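Local coordinates for protein carbonic anhydrase (Synechocystis sp., PDB 5SWC) that catalyses the reversible hydration of carbon dioxide with a zinc ion in each monomer, supplying CO2 to RuBisCO inside the carboxysome, at residues A[39-44]-A[70-75]; A[103-108]-A[184-189]. One frame throughout, in Å; residues are numbered along the deposited sequence.

Contact 1 (A[39-44]-A[70-75]); sequences RDLFEQ and QSEVGD
Leu41 and Phe42, consecutive on helix 39-45, meet the turn 72-75 with neighbouring side chains. Leu41 carries its CG anti to the backbone N (chi1 176°), and the branch CD2 reaches the bent chain of Glu72, coming from the opposite direction. CD2 lies 3.4 Å from Glu72 CD and equally near Glu72 CG, so the methyl lies against the CG methylene and the carboxylate group, with Glu72 OE1 next at 3.6 Å. One residue on, the Phe42 ring crosses Val73 at about a right angle: CE1 is 3.9 Å from Val73 CG1, and CZ is 4.0 Å from Val73 CG2. The two valine methyls thus meet neighbouring ring atoms. Behind this surface the turn is braced from within. Glu72 OE1 accepts Val73 N (3.0 Å, on its anti side) and also bonds Tyr34 OH, while Glu72 N meets Asp75 OD2 from above the carboxylate plane (3.0 Å). Shortening Glu72 to an alanine is likely to leave both Tyr34 OH and Val73 N without the OE1 oxygen and to open a gap beside Leu41 CD2. Gly74 has positive phi in this type II turn, where a side chain would jam against the preceding carbonyl. Phe35 meets the Phe42 ring, and Tyr203 of the second subunit packs on it; helix 39-45 is thereby laid against the loop joining helix 65-69 to strand 76-81, at the subunit interface.

Contact 2 (A[103-108]-A[184-189]); sequences ALVALE and YPAIHS. With FMT (formic acid), chain K.
Ile187 holds CG1 anti to its carbonyl carbon (chi1 -70°), beside the backbone N, whereas Leu104 has a chi1 of -95°, displaced from the usual staggered value; together they bring Leu104 CD2 to 3.5 Å from Ile187 CG1. The two side chains cross at about a right angle, a methyl of one meeting a methylene of the other. The same CD2 also touches Ala186 CB at 4.1 Å, so a single leucine branch bears on two successive residues of the opposing helix. Val105 adds a flank: its CG2 lies 4.1 Å from Ala186 CB, which is therefore approached by two methyls. No hydrogen bond joins the segments; this is apolar packing of the last turns of helix 95-106 on the first turn of helix 185-193, with Leu104 and Ile187 both also resting on Ile112 of strand 111-117, a central strand of the beta-carbonic anhydrase sheet. Tyr184 stands at the N-cap position. Two residues on, in the first turn of the helix, the backbone N of Ala186 gives a nearly straight bond (2.9 Å, 170°) to O1 of a formic acid molecule, probably from the crystallisation liquor; O1 also lies at the edge of the Tyr184 ring and 3.4 Å from Ala186 CB. Tyr184 OH bonds the Pro87 carbonyl, while Leu138 of the second subunit packs against Tyr184 and Leu136 of that subunit against Val105.

How the contacts relate
From the N terminus the chain passes through helix 19-32 and helix 39-45, then runs strand 53-58 and helix 65-69 before contact 1 closes this 25-residue excursion against the loop entering strand 76-81. Contact 2 opens only afterwards, on helix 95-106, and its second half arrives 75 residues later, once strand 111-117 and a run of helices have been passed. The two loops follow in series, neither nested nor crossed. The centres of contact 1 and contact 2 lie about 24 Å apart, and the two do not touch. Contact 1 fastens the N-terminal region to one outermost strand's approach; contact 2 joins two helices beside the sheet. Both reach the second subunit.

Contact 1 (A[39-44]-A[70-75])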
loop_
_atom_site.group_PDB
_atom_site.type_symbol
_atom_site.label_atom_id
_atom_site.label_comp_id
_atom_site.label_asym_id
_atom_site.label_seq_id
_atom_site.Cartn_x
_atom_site.Cartn_y
_atom_site.Cartn_z
ATOM N N ARG A 39 22.883 -7.159 39.946
ATOM C CA ARG A 39 23.752 -6.122 39.424
ATOM C C ARG A 39 24.774 -6.675 38.441
ATOM O O ARG A 39 25.047 -6.022 37.420
ATOM C CB ARG A 39 24.437 -5.378 40.565
ATOM C CG ARG A 39 25.217 -6.261 41.531
ATOM C CD ARG A 39 25.663 -5.438 42.736
ATOM N NE ARG A 39 26.502 -6.154 43.684
ATOM C CZ ARG A 39 26.053 -6.801 44.760
ATOM N NH1 ARG A 39 24.738 -6.928 44.972
ATOM N NH2 ARG A 39 26.904 -7.391 45.579
ATOM N N ASP A 40 25.308 -7.868 38.704
ATOM C CA ASP A 40 26.299 -8.435 37.747
ATOM C C ASP A 40 25.610 -8.796 36.440
ATOM O O ASP A 40 26.159 -8.575 35.354
ATOM C CB ASP A 40 26.966 -9.690 38.309
ATOM C CG ASP A 40 27.936 -9.410 39.440
ATOM O OD1 ASP A 40 28.246 -8.222 39.717
ATOM O OD2 ASP A 40 28.389 -10.420 40.036
ATOM N N LEU A 41 24.417 -9.364 36.532
ATOM C CA LEU A 41 23.655 -9.716 35.335
ATOM C C LEU A 41 23.381 -8.496 34.477
ATOM O O LEU A 41 23.595 -8.514 33.272
ATOM C CB LEU A 41 22.344 -10.409 35.719
ATOM C CG LEU A 41 21.417 -10.747 34.561
ATOM C CD1 LEU A 41 22.087 -11.699 33.575
ATOM C CD2 LEU A 41 20.109 -11.298 35.051
ATOM N N PHE A 42 22.950 -7.404 35.082
ATOM C CA PHE A 42 22.632 -6.213 34.292
ATOM C C PHE A 42 23.897 -5.621 33.704
ATOM O O PHE A 42 23.826 -5.120 32.572
ATOM C CB PHE A 42 21.863 -5.174 35.136
ATOM C CG PHE A 42 20.394 -5.487 35.267
ATOM C CD1 PHE A 42 19.550 -5.300 34.191
ATOM C CD2 PHE A 42 19.855 -5.979 36.435
ATOM C CE1 PHE A 42 18.213 -5.609 34.301
ATOM C CE2 PHE A 42 18.481 -6.268 36.509
ATOM C CZ PHE A 42 17.707 -6.075 35.432
ATOM N N GLU A 43 25.031 -5.678 34.406
ATOM C CA GLU A 43 26.302 -5.228 33.829
ATOM C C GLU A 43 26.643 -6.081 32.608
ATOM O O GLU A 43 27.007 -5.537 31.548
ATOM C CB GLU A 43 27.426 -5.239 34.859
ATOM C CG GLU A 43 28.670 -4.455 34.366
ATOM C CD GLU A 43 29.563 -5.216 33.401
ATOM O OE1 GLU A 43 29.523 -6.463 33.449
ATOM O OE2 GLU A 43 30.336 -4.569 32.623
ATOM N N GLN A 44 26.495 -7.391 32.711
ATOM C CA GLN A 44 26.787 -8.265 31.593
ATOM C C GLN A 44 25.869 -7.943 30.423
ATOM O O GLN A 44 26.317 -7.816 29.268
ATOM C CB GLN A 44 26.575 -9.712 32.047
ATOM C CG GLN A 44 26.591 -10.802 30.978
ATOM C CD GLN A 44 25.992 -12.122 31.511
ATOM O OE1 GLN A 44 26.299 -12.557 32.635
ATOM N NE2 GLN A 44 25.116 -12.741 30.710
ATOM N N GLN A 70 8.611 -17.576 34.510
ATOM C CA GLN A 70 9.688 -17.343 35.495
ATOM C C GLN A 70 11.061 -17.174 34.817
ATOM O O GLN A 70 12.069 -17.763 35.206
ATOM C CB GLN A 70 9.698 -18.447 36.573
ATOM C CG GLN A 70 8.444 -18.436 37.426
ATOM C CD GLN A 70 8.398 -17.243 38.332
ATOM O OE1 GLN A 70 9.141 -17.201 39.318
ATOM N NE2 GLN A 70 7.535 -16.277 38.029
ATOM N N SER A 71 11.034 -16.326 33.789
ATOM C CA SER A 71 12.217 -16.040 33.009
ATOM C C SER A 71 13.040 -14.957 33.651
ATOM O O SER A 71 12.523 -14.125 34.391
ATOM C CB SER A 71 11.870 -15.614 31.606
ATOM O OG SER A 71 11.444 -16.705 30.827
ATOM N N GLU A 72 14.337 -15.012 33.382
ATOM C CA GLU A 72 15.262 -13.980 33.777
ATOM C C GLU A 72 15.293 -12.885 32.695
ATOM O O GLU A 72 15.076 -13.142 31.534
ATOM C CB GLU A 72 16.659 -14.595 33.940
ATOM C CG GLU A 72 17.700 -13.644 34.469
ATOM C CD GLU A 72 17.324 -13.091 35.817
ATOM O OE1 GLU A 72 16.696 -11.991 35.853
ATOM O OE2 GLU A 72 17.663 -13.786 36.820
ATOM N N VAL A 73 15.649 -11.686 33.101
ATOM C CA VAL A 73 15.915 -10.646 32.150
ATOM C C VAL A 73 17.011 -11.139 31.197
ATOM O O VAL A 73 18.009 -11.739 31.609
ATOM C CB VAL A 73 16.393 -9.399 32.900
ATOM C CG1 VAL A 73 16.589 -8.269 31.968
ATOM C CG2 VAL A 73 15.372 -9.004 33.980
ATOM N N GLY A 74 16.788 -10.888 29.903
ATOM C CA GLY A 74 17.693 -11.337 28.874
ATOM C C GLY A 74 17.219 -12.586 28.154
ATOM O O GLY A 74 17.778 -12.968 27.133
ATOM N N ASP A 75 16.215 -13.258 28.683
ATOM C CA ASP A 75 15.790 -14.533 28.114
ATOM C C ASP A 75 14.818 -14.414 26.945
ATOM O O ASP A 75 14.906 -15.222 26.010
ATOM C CB ASP A 75 15.121 -15.397 29.195
ATOM C CG ASP A 75 16.082 -15.973 30.234
ATOM O OD1 ASP A 75 17.317 -15.842 30.136
ATOM O OD2 ASP A 75 15.540 -16.628 31.179
#

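Contact 2 (A[103-108]-A[184-189])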
loop_
_atom_site.group_PDB
_atom_site.type_symbol
_atom_site.label_atom_id
_atom_site.label_comp_id
_atom_site.label_asym_id
_atom_site.label_seq_id
_atom_site.Cartn_x
_atom_site.Cartn_y
_atom_site.Cartn_z
ATOM N N ALA A 103 15.045 -10.642 15.560
ATOM C CA ALA A 103 15.253 -11.756 16.499
ATOM C C ALA A 103 15.940 -12.971 15.834
ATOM O O ALA A 103 16.859 -13.583 16.380
ATOM C CB ALA A 103 13.916 -12.144 17.103
ATOM N N LEU A 104 15.467 -13.327 14.644
ATOM C CA LEU A 104 15.996 -14.501 13.965
ATOM C C LEU A 104 17.326 -14.245 13.298
ATOM O O LEU A 104 18.235 -15.077 13.381
ATOM C CB LEU A 104 14.987 -14.996 12.923
ATOM C CG LEU A 104 14.061 -16.106 13.394
ATOM C CD1 LEU A 104 13.082 -15.513 14.371
ATOM C CD2 LEU A 104 13.326 -16.726 12.218
ATOM N N VAL A 105 17.485 -13.093 12.653
ATOM C CA VAL A 105 18.653 -12.839 11.836
ATOM C C VAL A 105 19.786 -12.168 12.614
ATOM O O VAL A 105 20.941 -12.575 12.512
ATOM C CB VAL A 105 18.283 -12.008 10.598
ATOM C CG1 VAL A 105 19.522 -11.735 9.786
ATOM C CG2 VAL A 105 17.256 -12.784 9.768
ATOM N N ALA A 106 19.470 -11.133 13.376
ATOM C CA ALA A 106 20.479 -10.432 14.162
ATOM C C ALA A 106 20.785 -11.154 15.471
ATOM O O ALA A 106 21.966 -11.177 15.901
ATOM C CB ALA A 106 20.037 -9.028 14.438
ATOM N N LEU A 107 19.769 -11.713 16.123
ATOM C CA LEU A 107 19.977 -12.386 17.424
ATOM C C LEU A 107 19.980 -13.921 17.373
ATOM O O LEU A 107 20.220 -14.577 18.375
ATOM C CB LEU A 107 18.914 -11.911 18.419
ATOM C CG LEU A 107 18.752 -10.391 18.605
ATOM C CD1 LEU A 107 17.633 -10.088 19.599
ATOM C CD2 LEU A 107 20.026 -9.767 19.068
ATOM N N GLU A 108 19.781 -14.516 16.209
ATOM C CA GLU A 108 19.897 -15.977 16.072
ATOM C C GLU A 108 19.022 -16.798 17.065
ATOM O O GLU A 108 19.414 -17.889 17.521
ATOM C CB GLU A 108 21.377 -16.392 16.150
ATOM C CG GLU A 108 22.264 -15.785 15.044
ATOM C CD GLU A 108 23.744 -16.130 15.208
ATOM O OE1 GLU A 108 24.212 -17.136 14.628
ATOM O OE2 GLU A 108 24.445 -15.392 15.928
ATOM N N TYR A 184 7.268 -16.179 6.086
ATOM C CA TYR A 184 8.396 -15.258 6.115
ATOM C C TYR A 184 9.703 -15.944 5.644
ATOM O O TYR A 184 9.969 -17.071 6.054
ATOM C CB TYR A 184 8.608 -14.716 7.517
ATOM C CG TYR A 184 7.593 -13.646 7.911
ATOM C CD1 TYR A 184 6.330 -14.010 8.282
ATOM C CD2 TYR A 184 7.878 -12.282 7.808
ATOM C CE1 TYR A 184 5.384 -13.042 8.600
ATOM C CE2 TYR A 184 6.951 -11.336 8.127
ATOM C CZ TYR A 184 5.713 -11.722 8.506
ATOM O OH TYR A 184 4.828 -10.708 8.839
ATOM N N PRO A 185 10.494 -15.260 4.833
ATOM C CA PRO A 185 11.721 -15.864 4.327
ATOM C C PRO A 185 12.671 -16.440 5.378
ATOM O O PRO A 185 13.176 -17.561 5.186
ATOM C CB PRO A 185 12.374 -14.750 3.536
ATOM C CG PRO A 185 11.168 -13.910 3.073
ATOM C CD PRO A 185 10.234 -13.956 4.205
ATOM N N ALA A 186 12.910 -15.711 6.454
ATOM C CA ALA A 186 13.873 -16.172 7.442
ATOM C C ALA A 186 13.360 -17.433 8.105
ATOM O O ALA A 186 14.187 -18.331 8.430
ATOM C CB ALA A 186 14.097 -15.099 8.481
ATOM N N ILE A 187 12.056 -17.519 8.337
ATOM C CA ILE A 187 11.479 -18.695 8.958
ATOM C C ILE A 187 11.509 -19.871 7.997
ATOM O O ILE A 187 11.947 -20.952 8.349
ATOM C CB ILE A 187 10.098 -18.369 9.423
ATOM C CG1 ILE A 187 10.248 -17.406 10.614
ATOM C CG2 ILE A 187 9.348 -19.602 9.843
ATOM C CD1 ILE A 187 9.002 -16.982 11.274
ATOM N N HIS A 188 11.119 -19.626 6.746
ATOM C CA HIS A 188 11.055 -20.691 5.778
ATOM C C HIS A 188 12.420 -21.302 5.547
ATOM O O HIS A 188 12.538 -22.534 5.474
ATOM C CB HIS A 188 10.489 -20.084 4.501
ATOM C CG HIS A 188 10.205 -21.078 3.419
ATOM N ND1 HIS A 188 9.315 -22.120 3.588
ATOM C CD2 HIS A 188 10.671 -21.174 2.157
ATOM C CE1 HIS A 188 9.248 -22.807 2.452
ATOM N NE2 HIS A 188 10.060 -22.261 1.577
ATOM N N SER A 189 13.452 -20.479 5.442
ATOM C CA SER A 189 14.778 -20.991 5.197
ATOM C C SER A 189 15.321 -21.808 6.387
ATOM O O SER A 189 15.919 -22.851 6.228
ATOM C CB SER A 189 15.690 -19.833 4.887
ATOM O OG SER A 189 16.991 -20.310 4.694
HETATM C C FMT K . 12.184 -12.030 7.151
HETATM O O1 FMT K . 11.763 -13.162 7.041
HETATM O O2 FMT K . 13.326 -11.706 6.777
#